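Local coordinates for protein endo-beta-mannanase (Opitutaceae bacterium TAV5, PDB 7BOB) that acts as a homotrimeric family 5 glycoside hydrolase, an exo-beta-1,4-mannosidase that probably releases mannose from the ends of beta-1,4-linked mannosides, at residues Asn332-Glu335 against Ser336-Leu340; Gln35-Glu39 against Asp40-Ser44; Leu351-Phe354 against Val355-Arg359; Tyr242-Pro245 against Asn246-Pro249; Pro258-Arg261 against Ser262-Pro265. All coordinates share one frame; numbering follows the deposited sequence.

Overall arrangement
The five local contacts follow one another along the chain, and none nests in or crosses another. From the N terminus, interaction 2 opens helix 39-51, between the first two strands of the (beta/alpha)8 barrel. Interaction 4 folds the loop that leaves strand 237-241, and interaction 5 comes next, at the start of helix 258-272; these two touch through P243 with T260 and H248 with L263. Interaction 1 turns the long loop after strand 311-316, where F334 packs on W247 of interaction 4 and both contacts meet the second subunit. Interaction 3 begins helix 352-364, its L351 resting on G339 and L340 of interaction 1. Interaction 2 touches none of the others; its centre lies about 19 Å from that of interaction 1.

Interaction 1 of 5, residues Asn332-Glu335 against Ser336-Leu340; sequences NNFE and SELGL
The carbonyl oxygen of N333 is gripped twice by S336, three residues on. S336 OG donates to N333 O at 2.8 Å, lying in the carbonyl plane, while S336 N reaches N333 O at 2.9 Å from well above that plane. The two donors thus use different parts of one oxygen. The hydroxyl gets there because S336 OG sits between its own backbone N and carbonyl carbon (chi1 79°), which turns it back over the preceding turn. The next bond, E337 N to F334 O at 3.3 Å, repeats the three-residue spacing of a short 3-10 turn. As the turn unwinds, a water takes over, donating to E335 O at 2.7 Å and accepting from L338 N at 2.8 Å.

Packing completes the contact. L338 CD2 comes up at the edge of the F334 ring, 4.3 Å from F334 CD2, while E335 CG lies over one face of the same ring. The other branch, L338 CD1, touches E335 OE1 at 3.4 Å. N333 ND2 is held by the carbonyl of Y329, and from the second subunit N479 accepts the backbone N-H of N333 while Q482 forms a weak hydrogen bond with S336 OG. With a valine in place of S336, N333 O would probably keep one donor instead of two and Q482 of the second subunit would lose its weak partner. The chemistry implies a turn in the loop after strand 311-316 whose polar backbone atoms are tied down by serine and water, and which lies against the second subunit, where N333, S336 and E337 meet A481 and Q482 of that chain.

Interaction 2 of 5, residues Gln35-Glu39 against Asp40-Ser44; sequences QAWPE and DEIFS
E39 stands at the start of helix 39-51, and its side chain runs out along the F43 ring, one helical turn ahead. With CG anti to the backbone nitrogen (chi1 -169°), the chain leaves CB and carries E39 CG over one face of that ring, 3.7 Å from the F43 centroid, in a CH-pi contact. Farther out, E39 CD lies 3.6 Å from F43 CZ, and the carboxylate is stacked on the ring with planes only 10° apart. At the tip, E39 OE1 accepts from W37 NE1 at 2.9 Å on its anti side, whereas OE2 forms a salt bridge with R83 of helix 75-89.

The indole so fastened receives I42 on its six-membered ring: I42 CD1 stands 3.7 Å from the W37 centroid, over the face, and touches P38 CD at 4.0 Å. P38 occupies the N-cap position, and its carbonyl takes I42 N at 2.9 Å as the first turn forms; E39 O likewise accepts F43 N. One carboxylate therefore serves three neighbours, an indole N-H, an arginine and an aromatic face, and its negative charge near the helix start is likely to be favoured by the helix dipole.

Interaction 3 of 5, residues Leu351-Phe354 against Val355-Arg359; sequences LEYF and VEFAR
F357 N donates to Y353 O at 2.7 Å and A358 N to F354 O at 2.8 Å, the four-residue bonds of the first turns of helix 352-364. E352 O takes E356 N at 3.2 Å, in the carbonyl plane, and also receives a weak bond from V355 N, so this carbonyl is shared by two donors at the helix start. The E352 carboxylate itself turns back to the backbone N-H of G350.

Aromatic and apolar contacts come next. With its ring thrown anti to the backbone nitrogen (chi1 178°), Y353 lies along the helix and takes F357 CB over its face, 4.1 Å from the ring centroid and 25° off the normal. In return Y353 OH approaches the edge of the F357 ring, 3.6 Å from F357 CD1. This is the helix after the eighth barrel strand: Y353 and F357 pack on helix 292-309, F357 also meeting Y314 edge-to-face, and F354 reaches Y314 and W316 of strand 311-316 and meets F282 edge-to-face. F354 CE1 comes to 4.5 Å from A358 CB.

One charged group, the E356 carboxylate, borders the aromatic flank. It stands nearly perpendicular to the Y353 ring, the planes 83° apart, and E356 OE1 meets the ring edge near its plane, 3.6 Å from Y353 CD1. A long, weak ion pair links the same oxygen to R300.

Interaction 4 of 5, residues Tyr242-Pro245 against Asn246-Pro249; sequences YPVP and NWHP
H248 NE2 donates to Y242 O at 2.7 Å, nearly head-on to the carbonyl, with the oxygen in the imidazole plane. The bond closes the first part of the loop that follows strand 237-241, the sixth strand of the (beta/alpha)8 barrel; it lies at the end of the barrel where family 5 enzymes have their active sites. Within the loop, V244 to W247 make a type I beta turn with P245 and N246 at its corners, closed by W247 N to V244 O at 3.2 Å. The edge of H248 also bears on this carbonyl, with CD2 3.2 Å from V244 O. Since H248 ND1 is bound to Y267 OH, both imidazole nitrogens have partners, which fixes the rotation of the ring.

W247 folds back across the turn. With its CG anti to the carbonyl carbon (chi1 -66°), the indole has V244 over one face, V244 CG1 standing 3.6 Å from the centroid of the five-membered ring. The far edge of W247 is directed at the face of Y242 in an offset edge-to-face pair, ring centroids 5.7 Å apart and planes at 76°; W247 CZ3 makes the touch, 3.8 Å from Y242 CD1. The tyrosine hydroxyl is hydrogen-bonded to E281 of strand 277-282. N246 ND2 binds the carbonyl of R517 of the second subunit, while N246 OD1 lies 3.6 Å from V244 CG1.

Interaction 5 of 5, residues Pro258-Arg261 against Ser262-Pro265; sequences PLTR and SLLP
In the beta-alpha-beta unit that links strand 237-241 to strand 277-282, the first turns of helix 258-272 are tied in part by S262, whose hydroxyl and N-H both meet L259 O. S262 OG donates to L259 O at 2.7 Å, on a lone pair in the carbonyl plane, and S262 N reaches the same oxygen at 2.9 Å from above that plane. S262 N also makes a weak bond to P258 O. The serine hydroxyl is brought over the turn by its first torsion, chi1 71°.

Farther on, L263 N donates to T260 O at 3.1 Å, and a water bridges that carbonyl to L264 N, standing 2.8 Å from T260 O and 3.1 Å from L264 N. P265 has no N-H to offer, and its CD presses against R261 O at 3.2 Å. L263 CD1 meets the backbone of T260, 3.7 Å from T260 CA.

Replacing S262 by alanine would probably take from L259 O its in-plane donor and leave the turn less firmly tied. Outside, S262 rests on helix 406-422 and R261 on helix 292-309. Three-residue bonds, an inserted water and a proline without its bond are together the marks of a proline-kinked helix, here in a (beta/alpha)8 barrel.

Interaction 1 of 5, residues Asn332-Glu335 against Ser336-Leu340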
loop_
_atom_site.group_PDB
_atom_site.type_symbol
_atom_site.label_atom_id
_atom_site.label_comp_id
_atom_site.label_asym_id
_atom_site.label_seq_id
_atom_site.Cartn_x
_atom_site.Cartn_y
_atom_site.Cartn_z
ATOM N N ASN A 332 -6.490 7.664 24.812
ATOM C CA ASN A 332 -5.016 7.685 24.879
ATOM C C ASN A 332 -4.620 8.121 26.295
ATOM O O ASN A 332 -4.106 9.222 26.503
ATOM C CB ASN A 332 -4.410 8.623 23.821
ATOM C CG ASN A 332 -4.380 8.023 22.428
ATOM O OD1 ASN A 332 -4.957 6.963 22.176
ATOM N ND2 ASN A 332 -3.709 8.709 21.504
ATOM N N ASN A 333 -4.876 7.252 27.276
ATOM C CA ASN A 333 -4.746 7.642 28.671
ATOM C C ASN A 333 -3.309 7.937 29.101
ATOM O O ASN A 333 -3.139 8.549 30.158
ATOM C CB ASN A 333 -5.348 6.573 29.573
ATOM C CG ASN A 333 -5.756 7.117 30.934
ATOM O OD1 ASN A 333 -5.405 6.550 31.955
ATOM N ND2 ASN A 333 -6.497 8.233 30.948
ATOM N N PHE A 334 -2.281 7.561 28.318
ATOM C CA PHE A 334 -0.929 8.030 28.657
ATOM C C PHE A 334 -0.877 9.549 28.673
ATOM O O PHE A 334 -0.028 10.135 29.361
ATOM C CB PHE A 334 0.136 7.480 27.691
ATOM C CG PHE A 334 0.207 8.211 26.355
ATOM C CD1 PHE A 334 -0.529 7.760 25.253
ATOM C CD2 PHE A 334 1.005 9.340 26.199
ATOM C CE1 PHE A 334 -0.473 8.423 24.026
ATOM C CE2 PHE A 334 1.060 10.009 24.973
ATOM C CZ PHE A 334 0.318 9.543 23.883
ATOM N N GLU A 335 -1.785 10.205 27.938
ATOM C CA GLU A 335 -1.834 11.661 27.941
ATOM C C GLU A 335 -2.237 12.213 29.304
ATOM O O GLU A 335 -2.012 13.399 29.564
ATOM C CB GLU A 335 -2.800 12.179 26.862
ATOM C CG GLU A 335 -2.390 11.871 25.425
ATOM C CD GLU A 335 -1.430 12.897 24.797
ATOM O OE1 GLU A 335 -1.044 13.919 25.450
ATOM O OE2 GLU A 335 -1.082 12.674 23.610
ATOM N N SER A 336 -2.806 11.383 30.184
ATOM C CA SER A 336 -3.261 11.853 31.485
ATOM C C SER A 336 -2.138 12.009 32.500
ATOM O O SER A 336 -2.399 12.509 33.604
ATOM C CB SER A 336 -4.319 10.901 32.061
ATOM O OG SER A 336 -3.714 9.747 32.628
ATOM N N GLU A 337 -0.913 11.593 32.170
ATOM C CA GLU A 337 0.177 11.513 33.148
ATOM C C GLU A 337 1.484 12.030 32.549
ATOM O O GLU A 337 2.544 11.415 32.671
ATOM C CB GLU A 337 0.347 10.083 33.661
ATOM C CG GLU A 337 1.031 10.034 35.026
ATOM C CD GLU A 337 1.230 8.623 35.552
ATOM O OE1 GLU A 337 0.398 7.745 35.248
ATOM O OE2 GLU A 337 2.221 8.395 36.284
ATOM N N LEU A 338 1.418 13.179 31.887
ATOM C CA LEU A 338 2.597 13.813 31.317
ATOM C C LEU A 338 3.057 15.027 32.126
ATOM O O LEU A 338 3.945 15.763 31.675
ATOM C CB LEU A 338 2.305 14.209 29.872
ATOM C CG LEU A 338 1.812 13.007 29.035
ATOM C CD1 LEU A 338 1.533 13.419 27.609
ATOM C CD2 LEU A 338 2.853 11.861 29.083
ATOM N N GLY A 339 2.450 15.271 33.286
ATOM C CA GLY A 339 2.745 16.494 34.020
ATOM C C GLY A 339 4.198 16.555 34.470
ATOM O O GLY A 339 4.814 15.540 34.815
ATOM N N LEU A 340 4.762 17.761 34.425
ATOM C CA LEU A 340 5.978 18.026 35.175
ATOM C C LEU A 340 5.706 17.978 36.670
ATOM O O LEU A 340 6.609 17.667 37.463
ATOM C CB LEU A 340 6.557 19.384 34.774
ATOM C CG LEU A 340 7.681 19.929 35.666
ATOM C CD1 LEU A 340 9.033 19.225 35.375
ATOM C CD2 LEU A 340 7.793 21.446 35.545
HETATM O O HOH W 1 -0.840 14.853 31.534
#

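Interaction 2 of 5, residues Gln35-Glu39 against Asp40-Ser44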
loop_
_atom_site.group_PDB
_atom_site.type_symbol
_atom_site.label_atom_id
_atom_site.label_comp_id
_atom_site.label_asym_id
_atom_site.label_seq_id
_atom_site.Cartn_x
_atom_site.Cartn_y
_atom_site.Cartn_z
ATOM N N GLN A 35 -14.003 26.237 28.016
ATOM C CA GLN A 35 -15.402 26.045 28.419
ATOM C C GLN A 35 -15.536 25.939 29.934
ATOM O O GLN A 35 -16.446 26.523 30.524
ATOM C CB GLN A 35 -15.977 24.781 27.768
ATOM C CG GLN A 35 -15.947 24.759 26.245
ATOM C CD GLN A 35 -16.927 25.765 25.635
ATOM O OE1 GLN A 35 -17.889 26.193 26.281
ATOM N NE2 GLN A 35 -16.700 26.112 24.370
ATOM N N ALA A 36 -14.638 25.194 30.585
ATOM C CA ALA A 36 -14.785 24.980 32.019
ATOM C C ALA A 36 -14.281 26.168 32.842
ATOM O O ALA A 36 -14.783 26.401 33.947
ATOM C CB ALA A 36 -14.060 23.694 32.427
ATOM N N TRP A 37 -13.307 26.923 32.312
ATOM C CA TRP A 37 -12.606 28.050 32.929
ATOM C C TRP A 37 -12.505 27.961 34.453
ATOM O O TRP A 37 -13.217 28.683 35.159
ATOM C CB TRP A 37 -13.277 29.368 32.536
ATOM C CG TRP A 37 -12.335 30.555 32.672
ATOM C CD1 TRP A 37 -12.497 31.647 33.477
ATOM C CD2 TRP A 37 -11.083 30.744 31.988
ATOM N NE1 TRP A 37 -11.432 32.512 33.325
ATOM C CE2 TRP A 37 -10.560 31.982 32.408
ATOM C CE3 TRP A 37 -10.375 30.003 31.039
ATOM C CZ2 TRP A 37 -9.345 32.479 31.930
ATOM C CZ3 TRP A 37 -9.172 30.496 30.561
ATOM C CH2 TRP A 37 -8.667 31.714 31.006
ATOM N N PRO A 38 -11.652 27.084 34.998
ATOM C CA PRO A 38 -11.413 27.086 36.453
ATOM C C PRO A 38 -10.327 28.108 36.783
ATOM O O PRO A 38 -9.124 27.805 36.879
ATOM C CB PRO A 38 -10.972 25.646 36.720
ATOM C CG PRO A 38 -10.217 25.263 35.455
ATOM C CD PRO A 38 -10.879 26.028 34.313
ATOM N N GLU A 39 -10.759 29.362 36.946
ATOM C CA GLU A 39 -9.804 30.464 36.918
ATOM C C GLU A 39 -8.861 30.440 38.115
ATOM O O GLU A 39 -7.662 30.697 37.958
ATOM C CB GLU A 39 -10.522 31.797 36.828
ATOM C CG GLU A 39 -9.559 32.937 36.516
ATOM C CD GLU A 39 -10.260 34.278 36.358
ATOM O OE1 GLU A 39 -10.748 34.572 35.244
ATOM O OE2 GLU A 39 -10.312 35.040 37.346
ATOM N N ASP A 40 -9.357 30.122 39.315
ATOM C CA ASP A 40 -8.435 30.033 40.450
ATOM C C ASP A 40 -7.388 28.957 40.202
ATOM O O ASP A 40 -6.198 29.161 40.475
ATOM C CB ASP A 40 -9.186 29.742 41.746
ATOM C CG ASP A 40 -9.955 30.951 42.264
ATOM O OD1 ASP A 40 -9.783 32.070 41.708
ATOM O OD2 ASP A 40 -10.735 30.774 43.230
ATOM N N GLU A 41 -7.816 27.807 39.666
ATOM C CA GLU A 41 -6.880 26.738 39.339
ATOM C C GLU A 41 -5.827 27.223 38.347
ATOM O O GLU A 41 -4.627 27.032 38.564
ATOM C CB GLU A 41 -7.648 25.529 38.796
ATOM C CG GLU A 41 -6.753 24.362 38.327
ATOM C CD GLU A 41 -7.554 23.138 37.873
ATOM O OE1 GLU A 41 -8.807 23.227 37.813
ATOM O OE2 GLU A 41 -6.921 22.087 37.579
ATOM N N ILE A 42 -6.257 27.881 37.264
ATOM C CA ILE A 42 -5.314 28.382 36.258
ATOM C C ILE A 42 -4.294 29.335 36.890
ATOM O O ILE A 42 -3.073 29.175 36.727
ATOM C CB ILE A 42 -6.082 29.064 35.114
ATOM C CG1 ILE A 42 -6.949 28.048 34.358
ATOM C CG2 ILE A 42 -5.136 29.787 34.180
ATOM C CD1 ILE A 42 -8.049 28.677 33.471
ATOM N N PHE A 43 -4.780 30.339 37.632
ATOM C CA PHE A 43 -3.880 31.349 38.182
ATOM C C PHE A 43 -2.954 30.734 39.227
ATOM O O PHE A 43 -1.779 31.110 39.336
ATOM C CB PHE A 43 -4.695 32.513 38.770
ATOM C CG PHE A 43 -5.410 33.368 37.728
ATOM C CD1 PHE A 43 -5.419 33.005 36.372
ATOM C CD2 PHE A 43 -6.070 34.543 38.108
ATOM C CE1 PHE A 43 -6.085 33.786 35.413
ATOM C CE2 PHE A 43 -6.754 35.336 37.159
ATOM C CZ PHE A 43 -6.757 34.959 35.805
ATOM N N SER A 44 -3.459 29.764 39.991
ATOM C CA SER A 44 -2.583 29.051 40.905
ATOM C C SER A 44 -1.511 28.278 40.140
ATOM O O SER A 44 -0.366 28.173 40.607
ATOM C CB SER A 44 -3.404 28.122 41.797
ATOM O OG SER A 44 -2.560 27.203 42.463
#

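Interaction 3 of 5, residues Leu351-Phe354 against Val355-Arg359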
loop_
_atom_site.group_PDB
_atom_site.type_symbol
_atom_site.label_atom_id
_atom_site.label_comp_id
_atom_site.label_asym_id
_atom_site.label_seq_id
_atom_site.Cartn_x
_atom_site.Cartn_y
_atom_site.Cartn_z
ATOM N N LEU A 351 12.044 14.432 37.435
ATOM C CA LEU A 351 12.004 15.510 36.452
ATOM C C LEU A 351 12.618 16.823 36.945
ATOM O O LEU A 351 12.687 17.788 36.165
ATOM C CB LEU A 351 10.551 15.739 35.999
ATOM C CG LEU A 351 9.737 14.492 35.563
ATOM C CD1 LEU A 351 8.360 14.874 35.033
ATOM C CD2 LEU A 351 10.487 13.635 34.538
ATOM N N GLU A 352 13.084 16.881 38.204
ATOM C CA GLU A 352 13.606 18.127 38.784
ATOM C C GLU A 352 14.703 18.747 37.932
ATOM O O GLU A 352 14.890 19.967 37.958
ATOM C CB GLU A 352 14.156 17.897 40.205
ATOM C CG GLU A 352 13.369 16.881 41.055
ATOM C CD GLU A 352 13.660 15.420 40.646
ATOM O OE1 GLU A 352 14.756 15.151 40.087
ATOM O OE2 GLU A 352 12.789 14.543 40.857
ATOM N N TYR A 353 15.414 17.937 37.144
ATOM C CA TYR A 353 16.534 18.490 36.392
ATOM C C TYR A 353 16.091 19.550 35.396
ATOM O O TYR A 353 16.847 20.493 35.136
ATOM C CB TYR A 353 17.298 17.402 35.642
ATOM C CG TYR A 353 18.414 18.009 34.844
ATOM C CD1 TYR A 353 19.507 18.603 35.494
ATOM C CD2 TYR A 353 18.371 18.036 33.458
ATOM C CE1 TYR A 353 20.541 19.181 34.782
ATOM C CE2 TYR A 353 19.404 18.608 32.726
ATOM C CZ TYR A 353 20.489 19.186 33.400
ATOM O OH TYR A 353 21.525 19.764 32.693
ATOM N N PHE A 354 14.907 19.400 34.782
ATOM C CA PHE A 354 14.438 20.471 33.904
ATOM C C PHE A 354 14.404 21.809 34.643
ATOM O O PHE A 354 14.769 22.847 34.081
ATOM C CB PHE A 354 13.056 20.162 33.330
ATOM C CG PHE A 354 12.533 21.252 32.431
ATOM C CD1 PHE A 354 13.356 21.811 31.459
ATOM C CD2 PHE A 354 11.243 21.746 32.584
ATOM C CE1 PHE A 354 12.900 22.820 30.634
ATOM C CE2 PHE A 354 10.774 22.768 31.759
ATOM C CZ PHE A 354 11.592 23.306 30.782
ATOM N N VAL A 355 13.975 21.805 35.907
ATOM C CA VAL A 355 13.940 23.050 36.669
ATOM C C VAL A 355 15.350 23.599 36.831
ATOM O O VAL A 355 15.597 24.791 36.619
ATOM C CB VAL A 355 13.254 22.841 38.032
ATOM C CG1 VAL A 355 13.307 24.140 38.864
ATOM C CG2 VAL A 355 11.809 22.390 37.837
ATOM N N GLU A 356 16.301 22.720 37.172
ATOM C CA GLU A 356 17.681 23.157 37.371
ATOM C C GLU A 356 18.270 23.646 36.055
ATOM O O GLU A 356 18.931 24.694 36.007
ATOM C CB GLU A 356 18.509 22.013 37.978
ATOM C CG GLU A 356 20.014 22.285 38.136
ATOM C CD GLU A 356 20.850 21.004 38.258
ATOM O OE1 GLU A 356 20.306 19.976 38.737
ATOM O OE2 GLU A 356 22.046 21.012 37.854
ATOM N N PHE A 357 17.986 22.924 34.964
ATOM C CA PHE A 357 18.511 23.310 33.659
ATOM C C PHE A 357 17.918 24.639 33.196
ATOM O O PHE A 357 18.619 25.464 32.597
ATOM C CB PHE A 357 18.236 22.192 32.635
ATOM C CG PHE A 357 18.587 22.559 31.215
ATOM C CD1 PHE A 357 19.842 22.265 30.698
ATOM C CD2 PHE A 357 17.650 23.187 30.384
ATOM C CE1 PHE A 357 20.164 22.596 29.375
ATOM C CE2 PHE A 357 17.961 23.523 29.063
ATOM C CZ PHE A 357 19.222 23.230 28.562
ATOM N N ALA A 358 16.622 24.853 33.434
ATOM C CA ALA A 358 16.026 26.114 33.014
ATOM C C ALA A 358 16.631 27.284 33.778
ATOM O O ALA A 358 16.884 28.348 33.201
ATOM C CB ALA A 358 14.515 26.093 33.215
ATOM N N ARG A 359 16.849 27.111 35.081
ATOM C CA ARG A 359 17.462 28.179 35.865
ATOM C C ARG A 359 18.895 28.420 35.409
ATOM O O ARG A 359 19.299 29.569 35.219
ATOM C CB ARG A 359 17.376 27.849 37.358
ATOM C CG ARG A 359 15.893 27.785 37.863
ATOM C CD ARG A 359 15.653 28.599 39.167
ATOM N NE ARG A 359 14.386 28.270 39.838
ATOM C CZ ARG A 359 14.236 27.247 40.682
ATOM N NH1 ARG A 359 15.273 26.453 40.942
ATOM N NH2 ARG A 359 13.062 27.019 41.267
#

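Interaction 4 of 5, residues Tyr242-Pro245 against Asn246-Pro249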
loop_
_atom_site.group_PDB
_atom_site.type_symbol
_atom_site.label_atom_id
_atom_site.label_comp_id
_atom_site.label_asym_id
_atom_site.label_seq_id
_atom_site.Cartn_x
_atom_site.Cartn_y
_atom_site.Cartn_z
ATOM N N TYR A 242 9.951 13.319 21.572
ATOM C CA TYR A 242 9.687 12.423 22.681
ATOM C C TYR A 242 10.441 11.124 22.457
ATOM O O TYR A 242 10.792 10.795 21.318
ATOM C CB TYR A 242 8.187 12.153 22.792
ATOM C CG TYR A 242 7.375 13.402 22.927
ATOM C CD1 TYR A 242 6.953 14.119 21.803
ATOM C CD2 TYR A 242 7.022 13.871 24.190
ATOM C CE1 TYR A 242 6.171 15.309 21.959
ATOM C CE2 TYR A 242 6.259 15.022 24.343
ATOM C CZ TYR A 242 5.832 15.736 23.232
ATOM O OH TYR A 242 5.068 16.883 23.426
ATOM N N PRO A 243 10.689 10.355 23.519
ATOM C CA PRO A 243 11.481 9.112 23.392
ATOM C C PRO A 243 10.719 7.855 22.974
ATOM O O PRO A 243 11.354 6.807 22.822
ATOM C CB PRO A 243 12.045 8.939 24.812
ATOM C CG PRO A 243 11.007 9.591 25.721
ATOM C CD PRO A 243 10.442 10.738 24.925
ATOM N N VAL A 244 9.407 7.917 22.761
ATOM C CA VAL A 244 8.585 6.744 22.430
ATOM C C VAL A 244 9.193 6.044 21.220
ATOM O O VAL A 244 9.369 6.665 20.160
ATOM C CB VAL A 244 7.115 7.143 22.174
ATOM C CG1 VAL A 244 6.231 5.915 21.979
ATOM C CG2 VAL A 244 6.579 7.985 23.324
ATOM N N PRO A 245 9.589 4.781 21.341
ATOM C CA PRO A 245 10.312 4.148 20.225
ATOM C C PRO A 245 9.565 4.179 18.894
ATOM O O PRO A 245 10.179 4.496 17.870
ATOM C CB PRO A 245 10.542 2.721 20.739
ATOM C CG PRO A 245 10.666 2.891 22.203
ATOM C CD PRO A 245 9.642 3.962 22.566
ATOM N N ASN A 246 8.267 3.907 18.845
ATOM C CA ASN A 246 7.686 3.821 17.503
ATOM C C ASN A 246 7.192 5.169 16.964
ATOM O O ASN A 246 6.542 5.193 15.915
ATOM C CB ASN A 246 6.576 2.754 17.438
ATOM C CG ASN A 246 5.431 3.044 18.362
ATOM O OD1 ASN A 246 5.399 4.086 18.999
ATOM N ND2 ASN A 246 4.481 2.122 18.450
ATOM N N TRP A 247 7.527 6.289 17.609
ATOM C CA TRP A 247 7.275 7.599 17.017
ATOM C C TRP A 247 8.394 8.055 16.083
ATOM O O TRP A 247 8.381 9.206 15.642
ATOM C CB TRP A 247 7.052 8.664 18.107
ATOM C CG TRP A 247 5.795 8.420 18.910
ATOM C CD1 TRP A 247 4.990 7.316 18.850
ATOM C CD2 TRP A 247 5.220 9.275 19.897
ATOM N NE1 TRP A 247 3.951 7.433 19.738
ATOM C CE2 TRP A 247 4.066 8.627 20.392
ATOM C CE3 TRP A 247 5.579 10.515 20.430
ATOM C CZ2 TRP A 247 3.260 9.185 21.378
ATOM C CZ3 TRP A 247 4.763 11.080 21.401
ATOM C CH2 TRP A 247 3.626 10.413 21.871
ATOM N N HIS A 248 9.355 7.192 15.774
ATOM C CA HIS A 248 10.512 7.573 14.975
ATOM C C HIS A 248 10.801 6.485 13.950
ATOM O O HIS A 248 10.465 5.316 14.175
ATOM C CB HIS A 248 11.742 7.788 15.868
ATOM C CG HIS A 248 11.492 8.764 16.971
ATOM N ND1 HIS A 248 11.718 10.117 16.827
ATOM C CD2 HIS A 248 10.970 8.596 18.206
ATOM C CE1 HIS A 248 11.368 10.741 17.937
ATOM N NE2 HIS A 248 10.911 9.842 18.790
ATOM N N PRO A 249 11.441 6.831 12.828
ATOM C CA PRO A 249 11.681 5.829 11.783
ATOM C C PRO A 249 12.793 4.839 12.116
ATOM O O PRO A 249 12.943 3.852 11.386
ATOM C CB PRO A 249 12.044 6.681 10.564
ATOM C CG PRO A 249 12.714 7.871 11.161
ATOM C CD PRO A 249 11.934 8.162 12.429
#

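Interaction 5 of 5, residues Pro258-Arg261 against Ser262-Pro265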
loop_
_atom_site.group_PDB
_atom_site.type_symbol
_atom_site.label_atom_id
_atom_site.label_comp_id
_atom_site.label_asym_id
_atom_site.label_seq_id
_atom_site.Cartn_x
_atom_site.Cartn_y
_atom_site.Cartn_z
ATOM N N PRO A 258 21.311 5.373 24.267
ATOM C CA PRO A 258 21.963 6.470 23.520
ATOM C C PRO A 258 21.349 6.767 22.137
ATOM O O PRO A 258 21.380 7.929 21.703
ATOM C CB PRO A 258 23.414 5.978 23.378
ATOM C CG PRO A 258 23.600 4.989 24.495
ATOM C CD PRO A 258 22.269 4.367 24.769
ATOM N N LEU A 259 20.851 5.758 21.404
ATOM C CA LEU A 259 20.137 6.043 20.148
ATOM C C LEU A 259 18.923 6.935 20.401
ATOM O O LEU A 259 18.798 8.014 19.814
ATOM C CB LEU A 259 19.703 4.746 19.442
ATOM C CG LEU A 259 19.021 4.836 18.042
ATOM C CD1 LEU A 259 17.518 5.195 18.112
ATOM C CD2 LEU A 259 19.710 5.823 17.109
ATOM N N THR A 260 18.014 6.490 21.271
ATOM C CA THR A 260 16.853 7.299 21.619
ATOM C C THR A 260 17.272 8.707 22.048
ATOM O O THR A 260 16.712 9.703 21.569
ATOM C CB THR A 260 16.047 6.635 22.739
ATOM O OG1 THR A 260 15.612 5.332 22.336
ATOM C CG2 THR A 260 14.823 7.489 23.111
ATOM N N ARG A 261 18.281 8.802 22.930
ATOM C CA ARG A 261 18.752 10.114 23.393
ATOM C C ARG A 261 19.318 10.956 22.262
ATOM O O ARG A 261 19.300 12.182 22.356
ATOM C CB ARG A 261 19.831 9.983 24.476
ATOM C CG ARG A 261 19.351 9.339 25.764
ATOM C CD ARG A 261 20.530 8.924 26.622
ATOM N NE ARG A 261 20.111 8.438 27.934
ATOM C CZ ARG A 261 20.892 8.412 29.013
ATOM N NH1 ARG A 261 22.154 8.838 28.939
ATOM N NH2 ARG A 261 20.410 7.947 30.161
ATOM N N SER A 262 19.805 10.347 21.189
ATOM C CA SER A 262 20.332 11.200 20.135
ATOM C C SER A 262 19.252 11.753 19.198
ATOM O O SER A 262 19.565 12.597 18.351
ATOM C CB SER A 262 21.370 10.430 19.325
ATOM O OG SER A 262 20.732 9.434 18.524
ATOM N N LEU A 263 17.999 11.311 19.317
ATOM C CA LEU A 263 16.993 11.678 18.317
ATOM C C LEU A 263 16.680 13.172 18.352
ATOM O O LEU A 263 16.796 13.875 17.339
ATOM C CB LEU A 263 15.717 10.871 18.548
ATOM C CG LEU A 263 15.834 9.377 18.280
ATOM C CD1 LEU A 263 14.649 8.664 18.946
ATOM C CD2 LEU A 263 15.858 9.139 16.774
ATOM N N LEU A 264 16.266 13.673 19.509
ATOM C CA LEU A 264 15.865 15.079 19.584
ATOM C C LEU A 264 17.017 16.024 19.228
ATOM O O LEU A 264 16.819 16.906 18.371
ATOM C CB LEU A 264 15.253 15.332 20.964
ATOM C CG LEU A 264 14.419 16.584 21.228
ATOM C CD1 LEU A 264 13.415 16.785 20.126
ATOM C CD2 LEU A 264 13.719 16.480 22.593
ATOM N N PRO A 265 18.243 15.856 19.746
ATOM C CA PRO A 265 19.339 16.726 19.272
ATOM C C PRO A 265 19.574 16.633 17.781
ATOM O O PRO A 265 19.902 17.643 17.144
ATOM C CB PRO A 265 20.565 16.226 20.057
ATOM C CG PRO A 265 19.988 15.578 21.270
ATOM C CD PRO A 265 18.698 14.950 20.818
HETATM O O HOH W 2 15.343 12.112 21.972
#